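Local atomic coordinates of uncharacterized protein Q64V53_BACFR (Bacteroides fragilis, PDB entry 2RA8), a protein that is of unknown function but joins a WGR domain to leucine-rich repeats, a build that suggests a role in binding other macromolecules. Residues K2-W16 / Y65-E79. Sequence-based numbering, arbitrary orientation.
Sequences KRVFVFQDFKSQKFW and YVETLEEVAKEMKVE
The Y65 ring lies across the hairpin 3-16 with one face on F7, whose CB stands over the ring centre in a CH-pi contact, 3.5 Å from the centroid; W16 CB approaches the Y65 ring obliquely, near CE1. CG of E67 makes a CH-pi contact over one face of the F5 ring, offset toward the rim, while the carbonyl oxygen of W16 lies at that ring's edge. These contacts belong to the WGR domain, where the short strand 66-67 adds antiparallel to strand 3-8 at one edge of the sheet. V6 and V66 form its hydrogen-bonded pair, and T68 N donates almost straight (176°) to V4 O at 2.8 Å. With CG anti to the backbone N (chi1 -157°), E67 carries its carboxylate past F5 to R3, where NH1 and E67 OE1 form a salt bridge (3.0 Å), in the guanidinium plane but bent, 132° at the hydrogen. On the other face of the sheet, A73 of helix 70-75 sets its CB against V4 CG1 and V6 CG2. K2 NZ and K74 NZ both form salt bridges with E70 OE2. Helix 46-62 covers the F5, W16 and Y65 side. V66 O is gripped from opposite faces of its carbonyl plane, by V6 N and T68 OG1.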
loop_
_atom_site.group_PDB
_atom_site.type_symbol
_atom_site.label_atom_id
_atom_site.label_comp_id
_atom_site.label_asym_id
_atom_site.label_seq_id
_atom_site.Cartn_x
_atom_site.Cartn_y
_atom_site.Cartn_z
ATOM N N LYS A 2 -24.964 -17.935 13.517
ATOM C CA LYS A 2 -23.933 -17.478 12.595
ATOM C C LYS A 2 -24.462 -16.609 11.492
ATOM O O LYS A 2 -25.476 -16.915 10.857
ATOM C CB LYS A 2 -23.202 -18.663 11.964
ATOM C CG LYS A 2 -22.150 -18.256 10.938
ATOM C CD LYS A 2 -21.012 -19.273 10.857
ATOM C CE LYS A 2 -21.470 -20.633 10.360
ATOM N NZ LYS A 2 -20.304 -21.562 10.189
ATOM N N ARG A 3 -23.780 -15.495 11.274
ATOM C CA ARG A 3 -24.157 -14.592 10.207
ATOM C C ARG A 3 -23.004 -14.575 9.250
ATOM O O ARG A 3 -21.851 -14.324 9.637
ATOM C CB ARG A 3 -24.450 -13.205 10.764
ATOM C CG ARG A 3 -25.745 -13.163 11.567
ATOM C CD ARG A 3 -26.488 -11.882 11.279
ATOM N NE ARG A 3 -26.288 -10.886 12.316
ATOM C CZ ARG A 3 -26.353 -9.572 12.120
ATOM N NH1 ARG A 3 -26.603 -9.078 10.912
ATOM N NH2 ARG A 3 -26.194 -8.750 13.148
ATOM N N VAL A 4 -23.310 -14.882 7.993
ATOM C CA VAL A 4 -22.310 -14.957 6.936
ATOM C C VAL A 4 -22.327 -13.767 6.003
ATOM O O VAL A 4 -23.389 -13.321 5.569
ATOM C CB VAL A 4 -22.510 -16.245 6.118
ATOM C CG1 VAL A 4 -21.351 -16.437 5.147
ATOM C CG2 VAL A 4 -22.625 -17.437 7.066
ATOM N N PHE A 5 -21.145 -13.257 5.683
ATOM C CA PHE A 5 -21.024 -12.102 4.793
ATOM C C PHE A 5 -20.038 -12.381 3.676
ATOM O O PHE A 5 -19.100 -13.164 3.846
ATOM C CB PHE A 5 -20.587 -10.859 5.597
ATOM C CG PHE A 5 -21.512 -10.520 6.740
ATOM C CD1 PHE A 5 -21.506 -11.274 7.910
ATOM C CD2 PHE A 5 -22.384 -9.443 6.645
ATOM C CE1 PHE A 5 -22.357 -10.956 8.969
ATOM C CE2 PHE A 5 -23.239 -9.122 7.697
ATOM C CZ PHE A 5 -23.221 -9.878 8.859
ATOM N N VAL A 6 -20.244 -11.733 2.530
ATOM C CA VAL A 6 -19.403 -11.930 1.355
ATOM C C VAL A 6 -18.971 -10.637 0.676
ATOM O O VAL A 6 -19.761 -9.705 0.536
ATOM C CB VAL A 6 -20.153 -12.803 0.312
ATOM C CG1 VAL A 6 -19.334 -12.921 -0.963
ATOM C CG2 VAL A 6 -20.428 -14.175 0.896
ATOM N N PHE A 7 -17.710 -10.583 0.250
ATOM C CA PHE A 7 -17.177 -9.412 -0.447
ATOM C C PHE A 7 -16.557 -9.850 -1.754
ATOM O O PHE A 7 -15.683 -10.722 -1.764
ATOM C CB PHE A 7 -16.101 -8.698 0.384
ATOM C CG PHE A 7 -15.609 -7.419 -0.243
ATOM C CD1 PHE A 7 -16.358 -6.252 -0.146
ATOM C CD2 PHE A 7 -14.421 -7.392 -0.963
ATOM C CE1 PHE A 7 -15.932 -5.079 -0.761
ATOM C CE2 PHE A 7 -13.989 -6.220 -1.581
ATOM C CZ PHE A 7 -14.748 -5.066 -1.477
ATOM N N GLN A 8 -16.983 -9.236 -2.857
ATOM C CA GLN A 8 -16.470 -9.579 -4.188
ATOM C C GLN A 8 -16.214 -8.416 -5.126
ATOM O O GLN A 8 -17.112 -7.620 -5.402
ATOM C CB GLN A 8 -17.447 -10.507 -4.917
ATOM C CG GLN A 8 -17.502 -11.950 -4.449
ATOM C CD GLN A 8 -18.582 -12.719 -5.177
ATOM O OE1 GLN A 8 -19.765 -12.394 -5.060
ATOM N NE2 GLN A 8 -18.188 -13.731 -5.945
ATOM N N ASP A 9 -14.983 -8.307 -5.612
ATOM C CA ASP A 9 -14.637 -7.292 -6.602
ATOM C C ASP A 9 -13.560 -7.888 -7.481
ATOM O O ASP A 9 -13.334 -9.102 -7.424
ATOM C CB ASP A 9 -14.222 -5.945 -5.952
ATOM C CG ASP A 9 -12.909 -6.007 -5.193
ATOM O OD1 ASP A 9 -12.261 -7.067 -5.150
ATOM O OD2 ASP A 9 -12.531 -4.961 -4.632
ATOM N N PHE A 10 -12.901 -7.082 -8.309
ATOM C CA PHE A 10 -11.863 -7.613 -9.190
ATOM C C PHE A 10 -10.761 -8.370 -8.452
ATOM O O PHE A 10 -10.200 -9.333 -8.982
ATOM C CB PHE A 10 -11.202 -6.477 -10.012
ATOM C CG PHE A 10 -12.037 -5.961 -11.162
ATOM C CD1 PHE A 10 -12.379 -6.792 -12.225
ATOM C CD2 PHE A 10 -12.434 -4.623 -11.201
ATOM C CE1 PHE A 10 -13.103 -6.299 -13.319
ATOM C CE2 PHE A 10 -13.156 -4.122 -12.284
ATOM C CZ PHE A 10 -13.491 -4.963 -13.346
ATOM N N LYS A 11 -10.451 -7.954 -7.227
ATOM C CA LYS A 11 -9.369 -8.583 -6.467
ATOM C C LYS A 11 -9.755 -9.503 -5.325
ATOM O O LYS A 11 -9.052 -10.480 -5.062
ATOM C CB LYS A 11 -8.425 -7.508 -5.951
ATOM N N SER A 12 -10.856 -9.207 -4.636
ATOM C CA SER A 12 -11.298 -10.031 -3.507
ATOM C C SER A 12 -12.512 -10.867 -3.783
ATOM O O SER A 12 -13.500 -10.391 -4.333
ATOM C CB SER A 12 -11.605 -9.156 -2.288
ATOM O OG SER A 12 -10.459 -8.431 -1.883
ATOM N N GLN A 13 -12.441 -12.127 -3.378
ATOM C CA GLN A 13 -13.539 -13.072 -3.538
ATOM C C GLN A 13 -13.508 -13.812 -2.218
ATOM O O GLN A 13 -12.947 -14.900 -2.112
ATOM C CB GLN A 13 -13.251 -14.027 -4.704
ATOM C CG GLN A 13 -13.148 -13.327 -6.067
ATOM C CD GLN A 13 -14.513 -12.901 -6.608
ATOM O OE1 GLN A 13 -14.697 -11.765 -7.059
ATOM N NE2 GLN A 13 -15.473 -13.819 -6.566
ATOM N N LYS A 14 -14.091 -13.209 -1.189
ATOM C CA LYS A 14 -14.063 -13.825 0.123
ATOM C C LYS A 14 -15.299 -13.719 0.973
ATOM O O LYS A 14 -16.241 -12.990 0.644
ATOM C CB LYS A 14 -12.850 -13.291 0.906
ATOM C CG LYS A 14 -12.536 -11.831 0.680
ATOM C CD LYS A 14 -11.217 -11.448 1.362
ATOM C CE LYS A 14 -10.769 -10.043 0.987
ATOM N NZ LYS A 14 -11.778 -9.019 1.365
ATOM N N PHE A 15 -15.297 -14.485 2.067
ATOM C CA PHE A 15 -16.396 -14.514 3.025
ATOM C C PHE A 15 -15.875 -14.265 4.413
ATOM O O PHE A 15 -14.689 -14.471 4.709
ATOM C CB PHE A 15 -17.127 -15.874 3.027
ATOM C CG PHE A 15 -16.328 -16.992 3.644
ATOM C CD1 PHE A 15 -15.311 -17.616 2.930
ATOM C CD2 PHE A 15 -16.561 -17.387 4.957
ATOM C CE1 PHE A 15 -14.534 -18.613 3.516
ATOM C CE2 PHE A 15 -15.785 -18.387 5.550
ATOM C CZ PHE A 15 -14.771 -18.996 4.824
ATOM N N TRP A 16 -16.785 -13.837 5.279
ATOM C CA TRP A 16 -16.479 -13.547 6.667
ATOM C C TRP A 16 -17.738 -13.885 7.421
ATOM O O TRP A 16 -18.818 -13.408 7.068
ATOM C CB TRP A 16 -16.140 -12.053 6.822
ATOM C CG TRP A 16 -15.834 -11.600 8.225
ATOM C CD1 TRP A 16 -14.620 -11.633 8.858
ATOM C CD2 TRP A 16 -16.763 -11.034 9.156
ATOM N NE1 TRP A 16 -14.736 -11.116 10.131
ATOM C CE2 TRP A 16 -16.035 -10.742 10.340
ATOM C CE3 TRP A 16 -18.132 -10.738 9.105
ATOM C CZ2 TRP A 16 -16.641 -10.172 11.465
ATOM C CZ3 TRP A 16 -18.738 -10.167 10.229
ATOM C CH2 TRP A 16 -17.984 -9.890 11.396
ATOM N N TYR A 65 -19.077 -5.611 2.646
ATOM C CA TYR A 65 -19.478 -7.004 2.818
ATOM C C TYR A 65 -20.987 -7.076 2.809
ATOM O O TYR A 65 -21.657 -6.256 3.438
ATOM C CB TYR A 65 -18.928 -7.550 4.129
ATOM C CG TYR A 65 -17.517 -8.064 4.015
ATOM C CD1 TYR A 65 -17.268 -9.415 3.803
ATOM C CD2 TYR A 65 -16.432 -7.194 4.096
ATOM C CE1 TYR A 65 -15.973 -9.892 3.684
ATOM C CE2 TYR A 65 -15.135 -7.658 3.972
ATOM C CZ TYR A 65 -14.918 -9.008 3.769
ATOM O OH TYR A 65 -13.633 -9.471 3.661
ATOM N N VAL A 66 -21.532 -8.046 2.081
ATOM C CA VAL A 66 -22.980 -8.210 1.986
ATOM C C VAL A 66 -23.427 -9.465 2.669
ATOM O O VAL A 66 -22.946 -10.557 2.343
ATOM C CB VAL A 66 -23.441 -8.276 0.515
ATOM C CG1 VAL A 66 -24.966 -8.392 0.450
ATOM C CG2 VAL A 66 -22.963 -7.036 -0.228
ATOM N N GLU A 67 -24.358 -9.330 3.613
ATOM C CA GLU A 67 -24.859 -10.496 4.340
ATOM C C GLU A 67 -25.487 -11.458 3.362
ATOM O O GLU A 67 -26.331 -11.065 2.541
ATOM C CB GLU A 67 -25.881 -10.082 5.403
ATOM C CG GLU A 67 -25.995 -11.108 6.517
ATOM C CD GLU A 67 -26.734 -10.602 7.736
ATOM O OE1 GLU A 67 -26.751 -9.370 7.967
ATOM O OE2 GLU A 67 -27.280 -11.451 8.478
ATOM N N THR A 68 -25.079 -12.724 3.460
ATOM C CA THR A 68 -25.521 -13.786 2.559
ATOM C C THR A 68 -25.884 -15.058 3.305
ATOM O O THR A 68 -25.221 -15.423 4.274
ATOM C CB THR A 68 -24.373 -14.135 1.565
ATOM O OG1 THR A 68 -23.862 -12.933 0.976
ATOM C CG2 THR A 68 -24.858 -15.049 0.467
ATOM N N LEU A 69 -26.935 -15.743 2.857
ATOM C CA LEU A 69 -27.335 -17.003 3.480
ATOM C C LEU A 69 -26.160 -17.942 3.473
ATOM O O LEU A 69 -25.460 -18.061 2.462
ATOM C CB LEU A 69 -28.479 -17.660 2.702
ATOM C CG LEU A 69 -29.870 -17.047 2.872
ATOM C CD1 LEU A 69 -30.841 -17.678 1.854
ATOM C CD2 LEU A 69 -30.348 -17.295 4.289
ATOM N N GLU A 70 -25.941 -18.631 4.589
ATOM C CA GLU A 70 -24.816 -19.558 4.689
ATOM C C GLU A 70 -24.786 -20.620 3.599
ATOM O O GLU A 70 -23.731 -20.888 3.022
ATOM C CB GLU A 70 -24.812 -20.248 6.049
ATOM C CG GLU A 70 -23.434 -20.723 6.466
ATOM C CD GLU A 70 -23.455 -21.492 7.764
ATOM O OE1 GLU A 70 -24.321 -21.202 8.618
ATOM O OE2 GLU A 70 -22.593 -22.378 7.934
ATOM N N GLU A 71 -25.930 -21.225 3.295
ATOM C CA GLU A 71 -25.958 -22.263 2.268
ATOM C C GLU A 71 -25.550 -21.727 0.919
ATOM O O GLU A 71 -24.965 -22.443 0.109
ATOM C CB GLU A 71 -27.351 -22.908 2.178
ATOM C CG GLU A 71 -28.428 -22.023 1.588
ATOM C CD GLU A 71 -29.820 -22.550 1.895
ATOM O OE1 GLU A 71 -30.301 -22.343 3.031
ATOM O OE2 GLU A 71 -30.422 -23.186 1.008
ATOM N N VAL A 72 -25.853 -20.461 0.662
ATOM C CA VAL A 72 -25.482 -19.847 -0.602
ATOM C C VAL A 72 -23.993 -19.567 -0.635
ATOM O O VAL A 72 -23.301 -20.001 -1.555
ATOM C CB VAL A 72 -26.270 -18.543 -0.830
ATOM C CG1 VAL A 72 -25.696 -17.770 -2.005
ATOM C CG2 VAL A 72 -27.730 -18.876 -1.084
ATOM N N ALA A 73 -23.491 -18.852 0.370
ATOM C CA ALA A 73 -22.066 -18.525 0.433
ATOM C C ALA A 73 -21.202 -19.759 0.380
ATOM O O ALA A 73 -20.145 -19.759 -0.256
ATOM C CB ALA A 73 -21.759 -17.730 1.704
ATOM N N LYS A 74 -21.637 -20.817 1.058
ATOM C CA LYS A 74 -20.892 -22.074 1.081
ATOM C C LYS A 74 -20.661 -22.624 -0.296
ATOM O O LYS A 74 -19.623 -23.215 -0.562
ATOM C CB LYS A 74 -21.636 -23.143 1.887
ATOM C CG LYS A 74 -21.415 -23.099 3.385
ATOM C CD LYS A 74 -22.155 -24.252 4.052
ATOM C CE LYS A 74 -21.965 -24.255 5.563
ATOM N NZ LYS A 74 -22.832 -25.279 6.221
ATOM N N GLU A 75 -21.632 -22.452 -1.184
ATOM C CA GLU A 75 -21.488 -22.973 -2.532
ATOM C C GLU A 75 -20.920 -21.996 -3.535
ATOM O O GLU A 75 -20.684 -22.357 -4.681
ATOM C CB GLU A 75 -22.836 -23.496 -3.034
ATOM C CG GLU A 75 -23.399 -24.621 -2.185
ATOM C CD GLU A 75 -22.425 -25.772 -2.035
ATOM O OE1 GLU A 75 -21.954 -26.294 -3.066
ATOM O OE2 GLU A 75 -22.130 -26.159 -0.884
HETATM N N MSE A 76 -20.688 -20.753 -3.122
HETATM C CA MSE A 76 -20.139 -19.759 -4.038
HETATM C C MSE A 76 -18.689 -20.029 -4.361
HETATM O O MSE A 76 -17.935 -20.530 -3.527
HETATM C CB MSE A 76 -20.277 -18.348 -3.448
HETATM C CG MSE A 76 -21.707 -17.823 -3.429
HETATM SE SE MSE A 76 -21.858 -16.044 -2.630
HETATM C CE MSE A 76 -21.189 -15.004 -4.121
ATOM N N LYS A 77 -18.289 -19.697 -5.585
ATOM C CA LYS A 77 -16.915 -19.911 -6.025
ATOM C C LYS A 77 -16.295 -18.613 -6.451
ATOM O O LYS A 77 -17.006 -17.639 -6.712
ATOM C CB LYS A 77 -16.882 -20.884 -7.213
ATOM C CG LYS A 77 -17.531 -22.240 -6.945
ATOM C CD LYS A 77 -16.682 -23.106 -6.026
ATOM C CE LYS A 77 -17.469 -24.322 -5.566
ATOM N NZ LYS A 77 -18.094 -25.027 -6.721
ATOM N N VAL A 78 -14.962 -18.587 -6.510
ATOM C CA VAL A 78 -14.236 -17.396 -6.948
ATOM C C VAL A 78 -14.696 -17.094 -8.358
ATOM O O VAL A 78 -14.700 -17.979 -9.212
ATOM C CB VAL A 78 -12.704 -17.638 -6.974
ATOM C CG1 VAL A 78 -11.990 -16.422 -7.537
ATOM C CG2 VAL A 78 -12.192 -17.927 -5.565
ATOM N N GLU A 79 -15.107 -15.859 -8.620
ATOM C CA GLU A 79 -15.549 -15.522 -9.966
ATOM C C GLU A 79 -14.801 -14.358 -10.564
ATOM O O GLU A 79 -15.274 -13.729 -11.513
ATOM C CB GLU A 79 -17.065 -15.247 -9.990
ATOM C CG GLU A 79 -17.488 -14.047 -9.197
ATOM C CD GLU A 79 -18.975 -13.776 -9.306
ATOM O OE1 GLU A 79 -19.386 -12.642 -8.979
ATOM O OE2 GLU A 79 -19.729 -14.692 -9.708
HETATM O O HOH W 1 -25.792 -15.207 7.080
HETATM O O HOH W 2 -12.783 -12.422 4.666
#